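Side-chain contacts in 16S rRNA (adenine(1408)-N(1))-methyltransferase (Catenulispora acidiphila, PDB 4X1O), which probably methylates N1 of adenine 1408 in 16S ribosomal RNA with S-adenosyl-L-methionine as methyl donor, a modification linked to aminoglycoside resistance: residues Y63-A68 and W72-V77; V137-A142 and R176-L181; E184-V187 and L191-R194. One frame throughout, in Å; residues are numbered along the deposited sequence.

The three contacts follow one another along the chain, each closing before the next opens. Contact 1 packs helix 60-68 on strand 72-78 of the seven-stranded mixed sheet, in the beta-alpha-beta unit beside T61 of the S-adenosyl-L-methionine site. Contacts 2 and 3 lie across the chain's centre from it, their centres 28 and 30 Å from that of contact 1. They are neighbours, 10 Å apart between centres: contact 2 sets the end of helix 131-139 against the loop leading to helix 183-188, and contact 3 joins that helix to helix 191-197. R194 NE probably bonds to L139 O at 2.9 Å, and L191 CD1 packs on G140, so contacts 2 and 3 join into one packed region.

Contact 1. Residues Y63-A68 and W72-V77; sequences YRQAIA and WLVVGV
A66 and V74 meet where the helix of 63-68 lies over the strand of 72-77, and their CA atoms, 5.8 Å apart, are the nearest of the two backbones. The touching is done by one methyl: V74 CG2 comes up against the helix backbone, 3.7 Å from A66 CA, and also lies 4.0 Å from A66 CB. The small side chain of A66 lets the valine approach the helix this closely. The other branch of V74 serves Q65. With CG1 anti to the backbone N (chi1 176°), V74 spreads its two methyls along the helix, and CG1 meets the end of the Q65 side chain. That side chain runs extended beyond CG and crosses the valine at about a right angle. One branched strand residue thus spans two successive helix residues, one apolar and one carrying an amide.

Further out, the neighbouring strands pack against the same residues. A66 and V74 both touch L103 of strand 103-107, while Q65 rests on L51 of strand 49-54. N102 ND2 bonds to both A66 O and W72 O, linking A66 of the helix with W72. Q65 also lies close to T61, which binds S-adenosyl-L-methionine. Strand 49-54, helix 60-68 and strand 72-78 make a right-handed beta-alpha-beta crossover, the repeating element of the Rossmann-like fold of S-adenosyl-L-methionine-dependent methyltransferases.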
loop_
_atom_site.group_PDB
_atom_site.type_symbol
_atom_site.label_atom_id
_atom_site.label_comp_id
_atom_site.label_asym_id
_atom_site.label_seq_id
_atom_site.Cartn_x
_atom_site.Cartn_y
_atom_site.Cartn_z
ATOM N N TYR A 63 7.687 1.916 7.576
ATOM C CA TYR A 63 8.464 2.338 8.740
ATOM C C TYR A 63 9.062 3.728 8.535
ATOM O O TYR A 63 8.971 4.574 9.410
ATOM C CB TYR A 63 9.565 1.322 9.009
ATOM C CG TYR A 63 10.565 1.735 10.064
ATOM C CD1 TYR A 63 10.255 1.647 11.416
ATOM C CD2 TYR A 63 11.829 2.197 9.709
ATOM C CE1 TYR A 63 11.187 2.014 12.392
ATOM C CE2 TYR A 63 12.762 2.570 10.671
ATOM C CZ TYR A 63 12.437 2.479 12.007
ATOM O OH TYR A 63 13.378 2.851 12.951
ATOM N N ARG A 64 9.654 3.963 7.366
ATOM C CA ARG A 64 10.246 5.254 7.069
ATOM C C ARG A 64 9.192 6.360 7.017
ATOM O O ARG A 64 9.472 7.472 7.447
ATOM C CB ARG A 64 11.037 5.202 5.754
ATOM C CG ARG A 64 12.289 4.322 5.836
ATOM C CD ARG A 64 13.151 4.422 4.575
ATOM N NE ARG A 64 13.703 5.765 4.412
ATOM C CZ ARG A 64 13.654 6.463 3.283
ATOM N NH1 ARG A 64 13.085 5.941 2.204
ATOM N NH2 ARG A 64 14.183 7.681 3.231
ATOM N N GLN A 65 8.000 6.061 6.492
ATOM C CA GLN A 65 6.896 7.016 6.561
ATOM C C GLN A 65 6.541 7.365 7.999
ATOM O O GLN A 65 6.348 8.524 8.331
ATOM C CB GLN A 65 5.656 6.470 5.870
ATOM C CG GLN A 65 5.783 6.360 4.364
ATOM C CD GLN A 65 4.669 5.527 3.781
ATOM O OE1 GLN A 65 4.042 4.743 4.489
ATOM N NE2 GLN A 65 4.397 5.708 2.495
ATOM N N ALA A 66 6.418 6.336 8.831
ATOM C CA ALA A 66 6.053 6.531 10.226
ATOM C C ALA A 66 7.101 7.385 10.939
ATOM O O ALA A 66 6.756 8.250 11.744
ATOM C CB ALA A 66 5.882 5.175 10.924
ATOM N N ILE A 67 8.376 7.139 10.645
ATOM C CA ILE A 67 9.455 7.874 11.301
ATOM C C ILE A 67 9.421 9.339 10.852
ATOM O O ILE A 67 9.599 10.257 11.673
ATOM C CB ILE A 67 10.845 7.260 10.994
ATOM C CG1 ILE A 67 10.956 5.838 11.564
ATOM C CG2 ILE A 67 11.964 8.140 11.561
ATOM C CD1 ILE A 67 10.955 5.816 13.079
ATOM N N ALA A 68 9.169 9.559 9.567
ATOM C CA ALA A 68 9.176 10.915 9.011
ATOM C C ALA A 68 7.970 11.715 9.485
ATOM O O ALA A 68 8.029 12.939 9.596
ATOM C CB ALA A 68 9.202 10.873 7.491
ATOM N N TRP A 72 1.309 10.982 11.763
ATOM C CA TRP A 72 0.511 10.062 10.936
ATOM C C TRP A 72 0.397 8.704 11.600
ATOM O O TRP A 72 1.375 8.195 12.139
ATOM C CB TRP A 72 1.115 9.834 9.545
ATOM C CG TRP A 72 1.152 11.021 8.641
ATOM C CD1 TRP A 72 0.694 12.275 8.900
ATOM C CD2 TRP A 72 1.695 11.052 7.313
ATOM N NE1 TRP A 72 0.921 13.094 7.811
ATOM C CE2 TRP A 72 1.538 12.361 6.829
ATOM C CE3 TRP A 72 2.301 10.093 6.495
ATOM C CZ2 TRP A 72 1.960 12.740 5.550
ATOM C CZ3 TRP A 72 2.726 10.471 5.224
ATOM C CH2 TRP A 72 2.554 11.784 4.772
ATOM N N LEU A 73 -0.787 8.106 11.530
ATOM C CA LEU A 73 -0.919 6.699 11.877
ATOM C C LEU A 73 -0.695 5.915 10.582
ATOM O O LEU A 73 -1.452 6.066 9.632
ATOM C CB LEU A 73 -2.292 6.414 12.473
ATOM C CG LEU A 73 -2.504 4.995 13.016
ATOM C CD1 LEU A 73 -1.543 4.700 14.161
ATOM C CD2 LEU A 73 -3.948 4.835 13.480
ATOM N N VAL A 74 0.377 5.131 10.532
ATOM C CA VAL A 74 0.768 4.448 9.313
ATOM C C VAL A 74 0.418 2.987 9.486
ATOM O O VAL A 74 0.962 2.320 10.353
ATOM C CB VAL A 74 2.272 4.615 9.022
ATOM C CG1 VAL A 74 2.675 3.801 7.782
ATOM C CG2 VAL A 74 2.616 6.093 8.854
ATOM N N VAL A 75 -0.505 2.499 8.674
ATOM C CA VAL A 75 -1.007 1.139 8.828
ATOM C C VAL A 75 -0.577 0.319 7.637
ATOM O O VAL A 75 -1.026 0.582 6.535
ATOM C CB VAL A 75 -2.545 1.117 8.923
ATOM C CG1 VAL A 75 -3.047 -0.285 9.207
ATOM C CG2 VAL A 75 -2.993 2.096 10.000
ATOM N N GLY A 76 0.283 -0.672 7.856
ATOM C CA GLY A 76 0.709 -1.522 6.765
ATOM C C GLY A 76 -0.104 -2.797 6.774
ATOM O O GLY A 76 -0.221 -3.450 7.805
ATOM N N VAL A 77 -0.683 -3.147 5.633
ATOM C CA VAL A 77 -1.561 -4.301 5.558
ATOM C C VAL A 77 -1.021 -5.284 4.550
ATOM O O VAL A 77 -0.970 -4.982 3.370
ATOM C CB VAL A 77 -3.003 -3.916 5.152
ATOM C CG1 VAL A 77 -3.922 -5.118 5.303
ATOM C CG2 VAL A 77 -3.512 -2.749 5.990
#

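Contact 2. Residues V137-A142 and R176-L181; sequences VVLGEA and RDLPEL
L139 and L178 make the closest approach, their CD2 methyls 3.7 Å apart and their side chains crossing at about a right angle. L178 has CG anti to its carbonyl carbon (chi1 -48°), which carries both methyls to the helix end: CD2 meets L139 alone, whereas CD1 lies between L139 and V138, 3.8 Å from L139 CG and 4.0 Å from V138 CG1. L139 points aside at its base; chi2 175° sends CD1 out along the extended chain, which leaves CD2, the other branch, turned to L178. The helix of 131-139 stops here in a Schellman motif, with G140 as the C-prime residue at positive phi and E141 N reaching back to G136 O; E141 then stands at the N-cap of helix 142-151. V138 turns CG1 to the loop and receives two leucines on this one methyl. The second is L181, whose CG is anti to the backbone N (chi1 -171°); the L181 side chain runs past V138 in the opposite direction, CD2 lying 4.2 Å from V138 CG1 and 4.0 Å from V138 CA. W167 touches both V138 and L181, and its NE1 bonds to L178 O. At the outer end, D177 OD1 forms a salt bridge with R135 NH1 of helix 131-139.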
loop_
_atom_site.group_PDB
_atom_site.type_symbol
_atom_site.label_atom_id
_atom_site.label_comp_id
_atom_site.label_asym_id
_atom_site.label_seq_id
_atom_site.Cartn_x
_atom_site.Cartn_y
_atom_site.Cartn_z
ATOM N N VAL A 137 -4.961 -4.999 -9.403
ATOM C CA VAL A 137 -4.904 -3.610 -9.786
ATOM C C VAL A 137 -4.789 -3.487 -11.299
ATOM O O VAL A 137 -5.419 -2.635 -11.903
ATOM C CB VAL A 137 -3.743 -2.892 -9.088
ATOM C CG1 VAL A 137 -3.418 -1.593 -9.786
ATOM C CG2 VAL A 137 -4.105 -2.670 -7.604
ATOM N N VAL A 138 -3.999 -4.356 -11.916
ATOM C CA VAL A 138 -3.778 -4.255 -13.354
ATOM C C VAL A 138 -5.062 -4.594 -14.113
ATOM O O VAL A 138 -5.428 -3.921 -15.081
ATOM C CB VAL A 138 -2.628 -5.180 -13.791
ATOM C CG1 VAL A 138 -2.577 -5.303 -15.306
ATOM C CG2 VAL A 138 -1.284 -4.659 -13.222
ATOM N N LEU A 139 -5.752 -5.637 -13.668
ATOM C CA LEU A 139 -7.012 -6.043 -14.303
ATOM C C LEU A 139 -8.220 -5.241 -13.823
ATOM O O LEU A 139 -9.270 -5.234 -14.485
ATOM C CB LEU A 139 -7.280 -7.523 -14.046
ATOM C CG LEU A 139 -6.297 -8.463 -14.737
ATOM C CD1 LEU A 139 -6.588 -9.906 -14.304
ATOM C CD2 LEU A 139 -6.414 -8.288 -16.244
ATOM N N GLY A 140 -8.088 -4.591 -12.672
ATOM C CA GLY A 140 -9.228 -3.911 -12.072
ATOM C C GLY A 140 -10.222 -4.927 -11.555
ATOM O O GLY A 140 -11.432 -4.825 -11.785
ATOM N N GLU A 141 -9.685 -5.926 -10.867
ATOM C CA GLU A 141 -10.455 -7.005 -10.279
ATOM C C GLU A 141 -11.318 -6.460 -9.145
ATOM O O GLU A 141 -10.810 -5.773 -8.257
ATOM C CB GLU A 141 -9.503 -8.083 -9.761
ATOM C CG GLU A 141 -10.065 -9.478 -9.674
ATOM C CD GLU A 141 -8.991 -10.491 -9.316
ATOM O OE1 GLU A 141 -8.239 -10.909 -10.223
ATOM O OE2 GLU A 141 -8.887 -10.858 -8.127
ATOM N N ALA A 142 -12.607 -6.765 -9.179
ATOM C CA ALA A 142 -13.551 -6.197 -8.224
ATOM C C ALA A 142 -13.198 -6.469 -6.762
ATOM O O ALA A 142 -13.303 -5.569 -5.944
ATOM C CB ALA A 142 -14.960 -6.703 -8.519
ATOM N N ARG A 176 2.050 -12.429 -16.417
ATOM C CA ARG A 176 2.760 -12.724 -17.658
ATOM C C ARG A 176 1.805 -13.000 -18.815
ATOM O O ARG A 176 2.212 -12.960 -19.972
ATOM C CB ARG A 176 3.735 -13.886 -17.486
ATOM C CG ARG A 176 3.104 -15.246 -17.302
ATOM C CD ARG A 176 4.196 -16.282 -17.029
ATOM N NE ARG A 176 5.035 -16.523 -18.197
ATOM C CZ ARG A 176 4.868 -17.545 -19.029
ATOM N NH1 ARG A 176 3.903 -18.430 -18.808
ATOM N NH2 ARG A 176 5.670 -17.690 -20.073
ATOM N N ASP A 177 0.539 -13.261 -18.504
ATOM C CA ASP A 177 -0.471 -13.451 -19.543
ATOM C C ASP A 177 -1.153 -12.144 -19.920
ATOM O O ASP A 177 -2.031 -12.131 -20.790
ATOM C CB ASP A 177 -1.531 -14.470 -19.098
ATOM C CG ASP A 177 -2.261 -14.048 -17.825
ATOM O OD1 ASP A 177 -1.575 -13.724 -16.821
ATOM O OD2 ASP A 177 -3.516 -14.057 -17.825
ATOM N N LEU A 178 -0.745 -11.049 -19.282
ATOM C CA LEU A 178 -1.368 -9.745 -19.518
ATOM C C LEU A 178 -0.451 -8.824 -20.291
ATOM O O LEU A 178 0.761 -8.808 -20.070
ATOM C CB LEU A 178 -1.752 -9.085 -18.195
ATOM C CG LEU A 178 -2.518 -9.969 -17.204
ATOM C CD1 LEU A 178 -2.734 -9.209 -15.898
ATOM C CD2 LEU A 178 -3.836 -10.429 -17.795
ATOM N N PRO A 179 -1.031 -8.024 -21.192
ATOM C CA PRO A 179 -0.233 -7.025 -21.911
ATOM C C PRO A 179 0.166 -5.876 -20.999
ATOM O O PRO A 179 -0.517 -5.588 -20.000
ATOM C CB PRO A 179 -1.171 -6.554 -23.029
ATOM C CG PRO A 179 -2.546 -6.822 -22.509
ATOM C CD PRO A 179 -2.438 -8.043 -21.625
ATOM N N GLU A 180 1.283 -5.235 -21.317
ATOM C CA GLU A 180 1.789 -4.177 -20.461
ATOM C C GLU A 180 0.762 -3.074 -20.287
ATOM O O GLU A 180 0.172 -2.584 -21.257
ATOM C CB GLU A 180 3.097 -3.603 -21.014
ATOM C CG GLU A 180 3.646 -2.471 -20.157
ATOM C CD GLU A 180 5.073 -2.104 -20.506
ATOM O OE1 GLU A 180 5.618 -2.711 -21.448
ATOM O OE2 GLU A 180 5.636 -1.203 -19.849
ATOM N N LEU A 181 0.546 -2.702 -19.036
ATOM C CA LEU A 181 -0.350 -1.609 -18.700
ATOM C C LEU A 181 0.376 -0.275 -18.868
ATOM O O LEU A 181 1.432 -0.042 -18.281
ATOM C CB LEU A 181 -0.875 -1.772 -17.269
ATOM C CG LEU A 181 -1.998 -0.848 -16.795
ATOM C CD1 LEU A 181 -3.272 -0.989 -17.646
ATOM C CD2 LEU A 181 -2.268 -1.120 -15.327
#

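Contact 3. Residues E184-V187 and L191-R194; sequences ETVV and LTDR
V186 meets both L191 and T192 through one methyl, CG1. The side chains of V186 and T192 cross at about a right angle, bringing T192 OG1 to 3.4 Å from V186 CG1. L191 crosses the valine at a slant, its CD2 4.1 Å from the same methyl. CG1 reaches both because it stands anti to the V186 backbone N (chi1 168°). V187 and T192 instead lie side by side and point the same way; V187 CG2 is 4.1 Å from T192 OG1, at the more exposed side of the contact.

These side chains belong to two short consecutive helices, 183-188 and 191-197, joined by a tight turn. The backbone holds the turn: T192 N donates to V186 O at 3.1 Å, with an N-H...O angle of 148° and the donor tilted 30° from the carbonyl plane. L191 CB packs against the same oxygen. A water spans the outer side of the junction, donating to V187 O and to D193 OD2 and accepting from D193 N.

R194 folds back so that L191 N sits over one face of its guanidinium, toward the rim, and its NH2 bonds to T189 O within the turn. Beneath, V186 rests on V205 and T192 on V202, both of strand 200-212, while L181 touches V186 and L191.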
loop_
_atom_site.group_PDB
_atom_site.type_symbol
_atom_site.label_atom_id
_atom_site.label_comp_id
_atom_site.label_asym_id
_atom_site.label_seq_id
_atom_site.Cartn_x
_atom_site.Cartn_y
_atom_site.Cartn_z
ATOM N N GLU A 184 -2.207 4.855 -21.752
ATOM C CA GLU A 184 -3.260 4.706 -22.751
ATOM C C GLU A 184 -4.134 3.468 -22.488
ATOM O O GLU A 184 -5.354 3.509 -22.670
ATOM C CB GLU A 184 -2.670 4.634 -24.160
ATOM C CG GLU A 184 -1.182 4.343 -24.214
ATOM C CD GLU A 184 -0.343 5.541 -23.809
ATOM O OE1 GLU A 184 -0.639 6.660 -24.284
ATOM O OE2 GLU A 184 0.591 5.364 -22.995
ATOM N N THR A 185 -3.532 2.366 -22.061
ATOM C CA THR A 185 -4.339 1.161 -21.936
ATOM C C THR A 185 -5.065 1.119 -20.597
ATOM O O THR A 185 -5.975 0.315 -20.410
ATOM C CB THR A 185 -3.515 -0.127 -22.137
ATOM O OG1 THR A 185 -2.544 -0.272 -21.098
ATOM C CG2 THR A 185 -2.819 -0.110 -23.491
ATOM N N VAL A 186 -4.686 1.985 -19.661
ATOM C CA VAL A 186 -5.485 2.126 -18.444
ATOM C C VAL A 186 -6.899 2.555 -18.838
ATOM O O VAL A 186 -7.885 2.113 -18.248
ATOM C CB VAL A 186 -4.853 3.143 -17.456
ATOM C CG1 VAL A 186 -5.832 3.503 -16.346
ATOM C CG2 VAL A 186 -3.577 2.558 -16.887
ATOM N N VAL A 187 -7.000 3.385 -19.872
ATOM C CA VAL A 187 -8.305 3.757 -20.396
ATOM C C VAL A 187 -8.885 2.662 -21.293
ATOM O O VAL A 187 -10.005 2.198 -21.076
ATOM C CB VAL A 187 -8.244 5.072 -21.190
ATOM C CG1 VAL A 187 -9.622 5.418 -21.729
ATOM C CG2 VAL A 187 -7.711 6.187 -20.305
ATOM N N LEU A 191 -9.973 -0.093 -17.420
ATOM C CA LEU A 191 -9.590 -0.020 -16.004
ATOM C C LEU A 191 -10.089 1.276 -15.325
ATOM O O LEU A 191 -10.560 1.249 -14.189
ATOM C CB LEU A 191 -8.073 -0.161 -15.868
ATOM C CG LEU A 191 -7.486 -0.001 -14.466
ATOM C CD1 LEU A 191 -8.110 -0.992 -13.482
ATOM C CD2 LEU A 191 -5.985 -0.176 -14.521
ATOM N N THR A 192 -10.018 2.401 -16.029
ATOM C CA THR A 192 -10.492 3.661 -15.470
ATOM C C THR A 192 -11.974 3.575 -15.115
ATOM O O THR A 192 -12.409 4.048 -14.064
ATOM C CB THR A 192 -10.251 4.815 -16.448
ATOM O OG1 THR A 192 -8.842 5.032 -16.548
ATOM C CG2 THR A 192 -10.912 6.086 -15.955
ATOM N N ASP A 193 -12.747 2.928 -15.978
ATOM C CA ASP A 193 -14.174 2.813 -15.725
ATOM C C ASP A 193 -14.470 1.801 -14.629
ATOM O O ASP A 193 -15.397 2.022 -13.847
ATOM C CB ASP A 193 -14.921 2.485 -17.021
ATOM C CG ASP A 193 -14.693 3.538 -18.091
ATOM O OD1 ASP A 193 -14.929 4.733 -17.808
ATOM O OD2 ASP A 193 -14.297 3.178 -19.220
ATOM N N ARG A 194 -13.694 0.713 -14.547
ATOM C CA ARG A 194 -13.881 -0.243 -13.446
ATOM C C ARG A 194 -13.560 0.401 -12.112
ATOM O O ARG A 194 -14.259 0.158 -11.121
ATOM C CB ARG A 194 -13.034 -1.510 -13.646
ATOM C CG ARG A 194 -13.643 -2.413 -14.724
ATOM C CD ARG A 194 -13.027 -3.801 -14.771
ATOM N NE ARG A 194 -11.666 -3.810 -15.292
ATOM C CZ ARG A 194 -11.360 -3.679 -16.575
ATOM N NH1 ARG A 194 -12.326 -3.509 -17.470
ATOM N NH2 ARG A 194 -10.089 -3.711 -16.963
HETATM O O HOH W 1 -11.845 2.910 -19.028
#